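Flavin-containing monooxygenase (Allium sativum, PDB 6WPU) probably catalyses the FAD-dependent S-oxygenation of S-allyl-L-cysteine to its sulfoxide, a step in making the flavour precursors of garlic. Local coordinates at residues E211-Q216 with V287-H292; V218-S223 with V228-D233. One frame throughout, in Å; residues are numbered along the deposited sequence.

Contact 1 (E211-Q216 with V287-H292); sequences EPFHDQ and VDVIMH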
ATOM      1  N   GLU A 211      20.839  -9.349 -10.177  1.00 31.99           N
ATOM      2  CA  GLU A 211      22.090  -9.542 -10.919  1.00 31.99           C
ATOM      3  C   GLU A 211      23.143  -8.443 -10.701  1.00 34.74           C
ATOM      4  O   GLU A 211      24.327  -8.790 -10.545  1.00 39.04           O
ATOM      5  CB  GLU A 211      21.789  -9.689 -12.420  1.00 29.13           C
ATOM      6  CG  GLU A 211      21.202 -11.036 -12.836  1.00 36.84           C
ATOM      7  CD  GLU A 211      19.681 -11.138 -12.603  1.00 41.93           C
ATOM      8  OE1 GLU A 211      19.092 -10.222 -11.988  1.00 43.34           O
ATOM      9  OE2 GLU A 211      19.078 -12.144 -13.031  1.00 42.98           O
ATOM     10  N   PRO A 212      22.820  -7.143 -10.690  1.00 36.16           N
ATOM     11  CA  PRO A 212      23.877  -6.141 -10.475  1.00 32.96           C
ATOM     12  C   PRO A 212      24.520  -6.192  -9.095  1.00 34.42           C
ATOM     13  O   PRO A 212      25.521  -5.500  -8.885  1.00 40.87           O
ATOM     14  CB  PRO A 212      23.159  -4.803 -10.716  1.00 33.89           C
ATOM     15  CG  PRO A 212      21.734  -5.092 -10.578  1.00 37.23           C
ATOM     16  CD  PRO A 212      21.545  -6.502 -11.046  1.00 36.44           C
ATOM     17  N   PHE A 213      23.990  -6.974  -8.155  1.00 30.25           N
ATOM     18  CA  PHE A 213      24.585  -7.148  -6.833  1.00 29.65           C
ATOM     19  C   PHE A 213      25.527  -8.351  -6.779  1.00 29.02           C
ATOM     20  O   PHE A 213      25.984  -8.726  -5.696  1.00 31.92           O
ATOM     21  CB  PHE A 213      23.486  -7.295  -5.770  1.00 30.90           C
ATOM     22  CG  PHE A 213      22.549  -6.109  -5.688  1.00 35.91           C
ATOM     23  CD1 PHE A 213      21.447  -6.014  -6.526  1.00 36.12           C
ATOM     24  CD2 PHE A 213      22.776  -5.088  -4.784  1.00 35.41           C
ATOM     25  CE1 PHE A 213      20.598  -4.911  -6.463  1.00 35.66           C
ATOM     26  CE2 PHE A 213      21.928  -3.997  -4.707  1.00 42.50           C
ATOM     27  CZ  PHE A 213      20.839  -3.908  -5.547  1.00 36.87           C
ATOM     28  N   HIS A 214      25.794  -8.969  -7.921  1.00 31.52           N
ATOM     29  CA  HIS A 214      26.683 -10.113  -8.003  1.00 37.80           C
ATOM     30  C   HIS A 214      28.000  -9.857  -7.265  1.00 33.65           C
ATOM     31  O   HIS A 214      28.701  -8.880  -7.540  1.00 33.64           O
ATOM     32  CB  HIS A 214      26.942 -10.430  -9.476  1.00 35.96           C
ATOM     33  CG  HIS A 214      27.864 -11.587  -9.673  1.00 43.90           C
ATOM     34  ND1 HIS A 214      28.744 -11.671 -10.732  1.00 48.13           N
ATOM     35  CD2 HIS A 214      28.057 -12.701  -8.930  1.00 41.17           C
ATOM     36  CE1 HIS A 214      29.438 -12.792 -10.632  1.00 47.09           C
ATOM     37  NE2 HIS A 214      29.037 -13.436  -9.550  1.00 44.23           N
ATOM     38  N   ASP A 215      28.315 -10.714  -6.296  1.00 34.58           N
ATOM     39  CA  ASP A 215      29.564 -10.638  -5.536  1.00 31.96           C
ATOM     40  C   ASP A 215      29.701  -9.342  -4.722  1.00 38.47           C
ATOM     41  O   ASP A 215      30.803  -8.975  -4.314  1.00 36.70           O
ATOM     42  CB  ASP A 215      30.775 -10.812  -6.459  1.00 33.67           C
ATOM     43  CG  ASP A 215      32.032 -11.205  -5.696  1.00 50.21           C
ATOM     44  OD1 ASP A 215      31.904 -12.013  -4.753  1.00 55.24           O
ATOM     45  OD2 ASP A 215      33.130 -10.700  -6.028  1.00 54.52           O
ATOM     46  N   GLN A 216      28.617  -8.620  -4.474  1.00 35.12           N
ATOM     47  CA  GLN A 216      28.678  -7.425  -3.645  1.00 34.41           C
ATOM     48  C   GLN A 216      28.355  -7.787  -2.203  1.00 36.61           C
ATOM     49  O   GLN A 216      27.740  -8.819  -1.925  1.00 33.78           O
ATOM     50  CB  GLN A 216      27.679  -6.366  -4.131  1.00 30.75           C
ATOM     51  CG  GLN A 216      27.865  -5.933  -5.579  1.00 35.07           C
ATOM     52  CD  GLN A 216      29.273  -5.441  -5.832  1.00 39.46           C
ATOM     53  OE1 GLN A 216      29.637  -4.349  -5.416  1.00 41.77           O
ATOM     54  NE2 GLN A 216      30.082  -6.259  -6.498  1.00 39.65           N
ATOM     55  N   VAL A 287      31.284  -2.796   3.013  1.00 40.41           N
ATOM     56  CA  VAL A 287      29.983  -2.828   2.351  1.00 36.73           C
ATOM     57  C   VAL A 287      30.054  -2.003   1.075  1.00 32.68           C
ATOM     58  O   VAL A 287      30.587  -0.887   1.077  1.00 36.32           O
ATOM     59  CB  VAL A 287      28.878  -2.310   3.282  1.00 35.55           C
ATOM     60  CG1 VAL A 287      27.521  -2.258   2.545  1.00 30.90           C
ATOM     61  CG2 VAL A 287      28.812  -3.169   4.527  1.00 31.26           C
ATOM     62  N   ASP A 288      29.537  -2.570  -0.014  1.00 30.45           N
ATOM     63  CA  ASP A 288      29.397  -1.901  -1.303  1.00 34.20           C
ATOM     64  C   ASP A 288      28.089  -1.129  -1.426  1.00 36.02           C
ATOM     65  O   ASP A 288      28.078  -0.032  -1.999  1.00 32.90           O
ATOM     66  CB  ASP A 288      29.494  -2.938  -2.432  1.00 33.30           C
ATOM     67  CG  ASP A 288      30.764  -3.794  -2.325  1.00 42.16           C
ATOM     68  OD1 ASP A 288      31.868  -3.223  -2.485  1.00 41.67           O
ATOM     69  OD2 ASP A 288      30.661  -5.014  -2.049  1.00 36.03           O
ATOM     70  N   VAL A 289      26.978  -1.686  -0.924  1.00 36.15           N
ATOM     71  CA  VAL A 289      25.640  -1.116  -1.114  1.00 34.67           C
ATOM     72  C   VAL A 289      24.877  -1.135   0.208  1.00 32.96           C
ATOM     73  O   VAL A 289      24.822  -2.169   0.887  1.00 32.26           O
ATOM     74  CB  VAL A 289      24.823  -1.875  -2.181  1.00 33.56           C
ATOM     75  CG1 VAL A 289      23.452  -1.160  -2.415  1.00 34.34           C
ATOM     76  CG2 VAL A 289      25.586  -2.016  -3.465  1.00 37.74           C
ATOM     77  N   ILE A 290      24.269  -0.002   0.559  1.00 31.71           N
ATOM     78  CA  ILE A 290      23.292   0.075   1.642  1.00 33.08           C
ATOM     79  C   ILE A 290      21.946   0.391   1.014  1.00 33.74           C
ATOM     80  O   ILE A 290      21.813   1.385   0.292  1.00 36.38           O
ATOM     81  CB  ILE A 290      23.662   1.136   2.687  1.00 34.95           C
ATOM     82  CG1 ILE A 290      24.985   0.783   3.376  1.00 31.97           C
ATOM     83  CG2 ILE A 290      22.542   1.264   3.709  1.00 33.42           C
ATOM     84  CD1 ILE A 290      25.470   1.846   4.314  1.00 35.54           C
ATOM     85  N   MET A 291      20.951  -0.452   1.273  1.00 35.43           N
ATOM     86  CA  MET A 291      19.605  -0.247   0.744  1.00 32.57           C
ATOM     87  C   MET A 291      18.657   0.033   1.907  1.00 36.06           C
ATOM     88  O   MET A 291      18.587  -0.759   2.853  1.00 37.45           O
ATOM     89  CB  MET A 291      19.131  -1.461  -0.057  1.00 27.21           C
ATOM     90  CG  MET A 291      17.680  -1.293  -0.578  1.00 32.68           C
ATOM     91  SD  MET A 291      16.986  -2.771  -1.362  1.00 36.73           S
ATOM     92  CE  MET A 291      18.320  -3.303  -2.445  1.00 32.05           C
ATOM     93  N   HIS A 292      17.953   1.166   1.854  1.00 37.02           N
ATOM     94  CA  HIS A 292      16.895   1.447   2.832  1.00 39.13           C
ATOM     95  C   HIS A 292      15.623   0.726   2.398  1.00 37.41           C
ATOM     96  O   HIS A 292      15.044   1.063   1.362  1.00 37.18           O
ATOM     97  CB  HIS A 292      16.597   2.941   2.947  1.00 32.58           C
ATOM     98  CG  HIS A 292      17.781   3.799   3.261  1.00 44.77           C
ATOM     99  ND1 HIS A 292      17.807   4.655   4.340  1.00 46.29           N
ATOM    100  CD2 HIS A 292      18.961   3.968   2.616  1.00 45.69           C
ATOM    101  CE1 HIS A 292      18.963   5.297   4.359  1.00 49.79           C
ATOM    102  NE2 HIS A 292      19.681   4.901   3.323  1.00 47.17           N
TER
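Phe213 turns its ring toward strand 289-292 and meets two aliphatic ends there. Its CE2 lies 4.0 Å from CG1 of Val289, which sits in the plane of the ring at its edge, while CE of Met291 comes obliquely to within 4.0 Å of CZ. The methionine brings that methyl round by a bend at its last torsion (chi3 -46°) after an extended start. This half of the contact is buried: Met202 of strand 200-203 touches all three side chains, and Val218 and Val234 also press on the phenylalanine. The other half, Gln216 with Asp288, is partly exposed and polar. There OE1 of Gln216 rests 3.3 Å from CB of Asp288, and amide and carboxylate, their planes 40° apart, lie close without bonding each other. NE2 of Gln216 donates instead to O of His214 (3.1 Å, 170°), and OD2 of Asp288 accepts from Val217 N. The glutamine chain, bent at chi2, turns back on the type II turn Phe213 to Gln216, closed by Gln216 N to Phe213 O (2.9 Å). A loop leading into strand 217-221 thus packs over the inner strand 289-292 beside helix 225-234, consistent with the second, Rossmann-like domain of flavin-containing monooxygenases.

Contact 2 (V218-S223 with V228-D233); sequences VVIIGS and VDISRD. With SO4 (sulfate ion), chain D.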
ATOM      1  N   VAL A 218      26.052  -6.381   0.688  1.00 36.31           N
ATOM      2  CA  VAL A 218      24.845  -5.557   0.690  1.00 27.84           C
ATOM      3  C   VAL A 218      24.263  -5.529   2.095  1.00 39.66           C
ATOM      4  O   VAL A 218      24.119  -6.577   2.740  1.00 34.03           O
ATOM      5  CB  VAL A 218      23.801  -6.089  -0.305  1.00 33.42           C
ATOM      6  CG1 VAL A 218      22.595  -5.124  -0.401  1.00 27.15           C
ATOM      7  CG2 VAL A 218      24.438  -6.311  -1.681  1.00 30.63           C
ATOM      8  N   VAL A 219      23.931  -4.337   2.569  1.00 34.68           N
ATOM      9  CA  VAL A 219      23.186  -4.170   3.809  1.00 35.75           C
ATOM     10  C   VAL A 219      21.765  -3.741   3.451  1.00 36.30           C
ATOM     11  O   VAL A 219      21.568  -2.802   2.667  1.00 32.12           O
ATOM     12  CB  VAL A 219      23.868  -3.161   4.745  1.00 33.76           C
ATOM     13  CG1 VAL A 219      23.019  -2.946   6.003  1.00 37.19           C
ATOM     14  CG2 VAL A 219      25.279  -3.654   5.120  1.00 32.07           C
ATOM     15  N   ILE A 220      20.782  -4.465   3.981  1.00 33.66           N
ATOM     16  CA  ILE A 220      19.368  -4.149   3.808  1.00 38.21           C
ATOM     17  C   ILE A 220      18.856  -3.688   5.164  1.00 40.38           C
ATOM     18  O   ILE A 220      18.869  -4.467   6.125  1.00 41.70           O
ATOM     19  CB  ILE A 220      18.556  -5.361   3.318  1.00 42.10           C
ATOM     20  CG1 ILE A 220      19.232  -6.101   2.158  1.00 38.76           C
ATOM     21  CG2 ILE A 220      17.148  -4.948   2.956  1.00 43.39           C
ATOM     22  CD1 ILE A 220      19.017  -5.508   0.833  1.00 34.05           C
ATOM     23  N   ILE A 221      18.410  -2.435   5.251  1.00 35.38           N
ATOM     24  CA  ILE A 221      17.832  -1.901   6.486  1.00 35.78           C
ATOM     25  C   ILE A 221      16.317  -2.026   6.396  1.00 36.15           C
ATOM     26  O   ILE A 221      15.683  -1.379   5.556  1.00 36.83           O
ATOM     27  CB  ILE A 221      18.227  -0.437   6.720  1.00 38.33           C
ATOM     28  CG1 ILE A 221      19.748  -0.261   6.650  1.00 38.58           C
ATOM     29  CG2 ILE A 221      17.689   0.046   8.059  1.00 36.73           C
ATOM     30  CD1 ILE A 221      20.173   1.180   6.628  1.00 36.03           C
ATOM     31  N   GLY A 222      15.729  -2.844   7.265  1.00 34.51           N
ATOM     32  CA  GLY A 222      14.284  -2.908   7.361  1.00 32.72           C
ATOM     33  C   GLY A 222      13.844  -3.961   8.352  1.00 42.40           C
ATOM     34  O   GLY A 222      14.568  -4.935   8.582  1.00 42.26           O
ATOM     35  N   SER A 223      12.665  -3.788   8.948  1.00 42.43           N
ATOM     36  CA  SER A 223      12.157  -4.726   9.939  1.00 52.17           C
ATOM     37  C   SER A 223      10.993  -5.568   9.436  1.00 53.89           C
ATOM     38  O   SER A 223      10.514  -6.435  10.172  1.00 62.06           O
ATOM     39  CB  SER A 223      11.733  -3.975  11.202  1.00 50.48           C
ATOM     40  OG  SER A 223      10.826  -2.946  10.858  1.00 54.28           O
ATOM     41  N   VAL A 228      13.047  -8.965   4.211  1.00 39.21           N
ATOM     42  CA  VAL A 228      13.598 -10.311   4.117  1.00 44.65           C
ATOM     43  C   VAL A 228      13.456 -10.857   2.696  1.00 41.98           C
ATOM     44  O   VAL A 228      14.360 -11.530   2.190  1.00 42.78           O
ATOM     45  CB  VAL A 228      12.937 -11.230   5.160  1.00 49.77           C
ATOM     46  CG1 VAL A 228      13.555 -12.605   5.114  1.00 48.95           C
ATOM     47  CG2 VAL A 228      13.096 -10.640   6.549  1.00 53.25           C
ATOM     48  N   ASP A 229      12.321 -10.581   2.034  1.00 35.82           N
ATOM     49  CA  ASP A 229      12.127 -10.998   0.644  1.00 35.95           C
ATOM     50  C   ASP A 229      13.216 -10.430  -0.262  1.00 37.81           C
ATOM     51  O   ASP A 229      13.784 -11.138  -1.101  1.00 36.82           O
ATOM     52  CB  ASP A 229      10.749 -10.532   0.125  1.00 35.47           C
ATOM     53  CG  ASP A 229       9.609 -11.434   0.549  1.00 51.03           C
ATOM     54  OD1 ASP A 229       9.842 -12.628   0.838  1.00 54.92           O
ATOM     55  OD2 ASP A 229       8.458 -10.940   0.584  1.00 60.71           O
ATOM     56  N   ILE A 230      13.474  -9.131  -0.149  1.00 33.97           N
ATOM     57  CA  ILE A 230      14.478  -8.519  -1.004  1.00 33.68           C
ATOM     58  C   ILE A 230      15.855  -9.086  -0.691  1.00 36.81           C
ATOM     59  O   ILE A 230      16.623  -9.422  -1.605  1.00 35.22           O
ATOM     60  CB  ILE A 230      14.432  -6.991  -0.854  1.00 37.29           C
ATOM     61  CG1 ILE A 230      13.151  -6.460  -1.508  1.00 41.73           C
ATOM     62  CG2 ILE A 230      15.688  -6.368  -1.466  1.00 37.58           C
ATOM     63  CD1 ILE A 230      13.062  -4.956  -1.574  1.00 35.54           C
ATOM     64  N   SER A 231      16.172  -9.236   0.605  1.00 31.36           N
ATOM     65  CA  SER A 231      17.441  -9.838   1.018  1.00 36.04           C
ATOM     66  C   SER A 231      17.637 -11.204   0.382  1.00 40.25           C
ATOM     67  O   SER A 231      18.716 -11.506  -0.146  1.00 38.80           O
ATOM     68  CB  SER A 231      17.497  -9.961   2.541  1.00 39.77           C
ATOM     69  OG  SER A 231      17.366  -8.686   3.138  1.00 45.57           O
ATOM     70  N   ARG A 232      16.606 -12.055   0.435  1.00 38.73           N
ATOM     71  CA  ARG A 232      16.741 -13.380  -0.162  1.00 41.95           C
ATOM     72  C   ARG A 232      16.927 -13.282  -1.673  1.00 39.87           C
ATOM     73  O   ARG A 232      17.710 -14.042  -2.259  1.00 41.79           O
ATOM     74  CB  ARG A 232      15.525 -14.239   0.188  1.00 44.26           C
ATOM     75  CG  ARG A 232      15.462 -14.606   1.666  1.00 50.79           C
ATOM     76  CD  ARG A 232      14.471 -15.720   1.943  1.00 52.62           C
ATOM     77  NE  ARG A 232      13.131 -15.340   1.531  1.00 56.99           N
ATOM     78  CZ  ARG A 232      12.487 -15.870   0.498  1.00 57.38           C
ATOM     79  NH1 ARG A 232      13.052 -16.839  -0.222  1.00 54.55           N
ATOM     80  NH2 ARG A 232      11.273 -15.436   0.195  1.00 54.43           N
ATOM     81  N   ASP A 233      16.228 -12.336  -2.314  1.00 35.01           N
ATOM     82  CA  ASP A 233      16.389 -12.124  -3.748  1.00 38.28           C
ATOM     83  C   ASP A 233      17.813 -11.688  -4.072  1.00 35.57           C
ATOM     84  O   ASP A 233      18.460 -12.259  -4.952  1.00 35.73           O
ATOM     85  CB  ASP A 233      15.372 -11.083  -4.232  1.00 36.89           C
ATOM     86  CG  ASP A 233      15.094 -11.175  -5.721  1.00 37.17           C
ATOM     87  OD1 ASP A 233      14.803 -12.289  -6.219  1.00 36.88           O
ATOM     88  OD2 ASP A 233      15.136 -10.128  -6.399  1.00 37.86           O
TER
HETATM   89  S   SO4 D 503      10.077 -17.454  -2.523  0.80 70.76           S
HETATM   90  O1  SO4 D 503      11.504 -17.785  -2.584  0.80 71.92           O
HETATM   91  O2  SO4 D 503       9.403 -18.452  -1.695  0.80 75.86           O
HETATM   92  O3  SO4 D 503       9.896 -16.147  -1.902  0.80 74.41           O
HETATM   93  O4  SO4 D 503       9.522 -17.405  -3.879  0.80 59.64           O
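Ile220 reaches from its strand to the helix, and its side chain divides between a serine and an isoleucine. CB lies 3.5 Å from OG of Ser231, and CG1 comes closer still, 3.3 Å from the same oxygen; CG2 lies 3.7 Å from OG of Ser231. The chain then turns sharply at chi2 (-82°), carrying CD1 away from the hydroxyl to CG2 of Ile230, 4.1 Å off, where the two isoleucines cross at about a right angle. OG of Ser231 is satisfied by a hydrogen bond to O of Ala227, one helical turn earlier, which is consistent with its lying against hydrocarbon. Strand 217-221, helix 225-234 and strand 240-244 form a beta-alpha-beta unit, and this is the packing of its helix on its first strand; Val241 of the second strand touches both Ile220 and Ser231. Met291 of the adjoining strand also reaches Ile220 and Ile230. On another side of the helix, Arg232 grips a sulfate, probably from the crystallisation liquor, through NH1 to O1 (3.0 Å) and NH2 to O3 (2.6 Å), both nearly straight. NH2 of Arg232 also forms a salt bridge with OD1 of Asp229 at 3.2 Å, and Arg90 hydrogen-bonds the sulfate through NH1.

How the contacts relate
From the N terminus, the chain passes strand 200-203 and enters the loop 211-216, the first half of contact 1. It runs on directly into strand 217-221, and contact 2 closes a short loop when helix 225-234 folds back on that strand. Strands 240-244 and 262-271 and the antiparallel hairpins follow before 287-292 returns to complete contact 1, so the small closure lies wholly within the large one. The two do not cross. Strands 217-221 and 289-292 are parallel neighbours, joined by probable hydrogen bonds from Met291 N to Val219 O and from Val219 N to Val289 O. Phe213 packs on Val218, and Met291 touches Ile220 and Ile230, joining loop 211-216 and helix 225-234 to the same sheet.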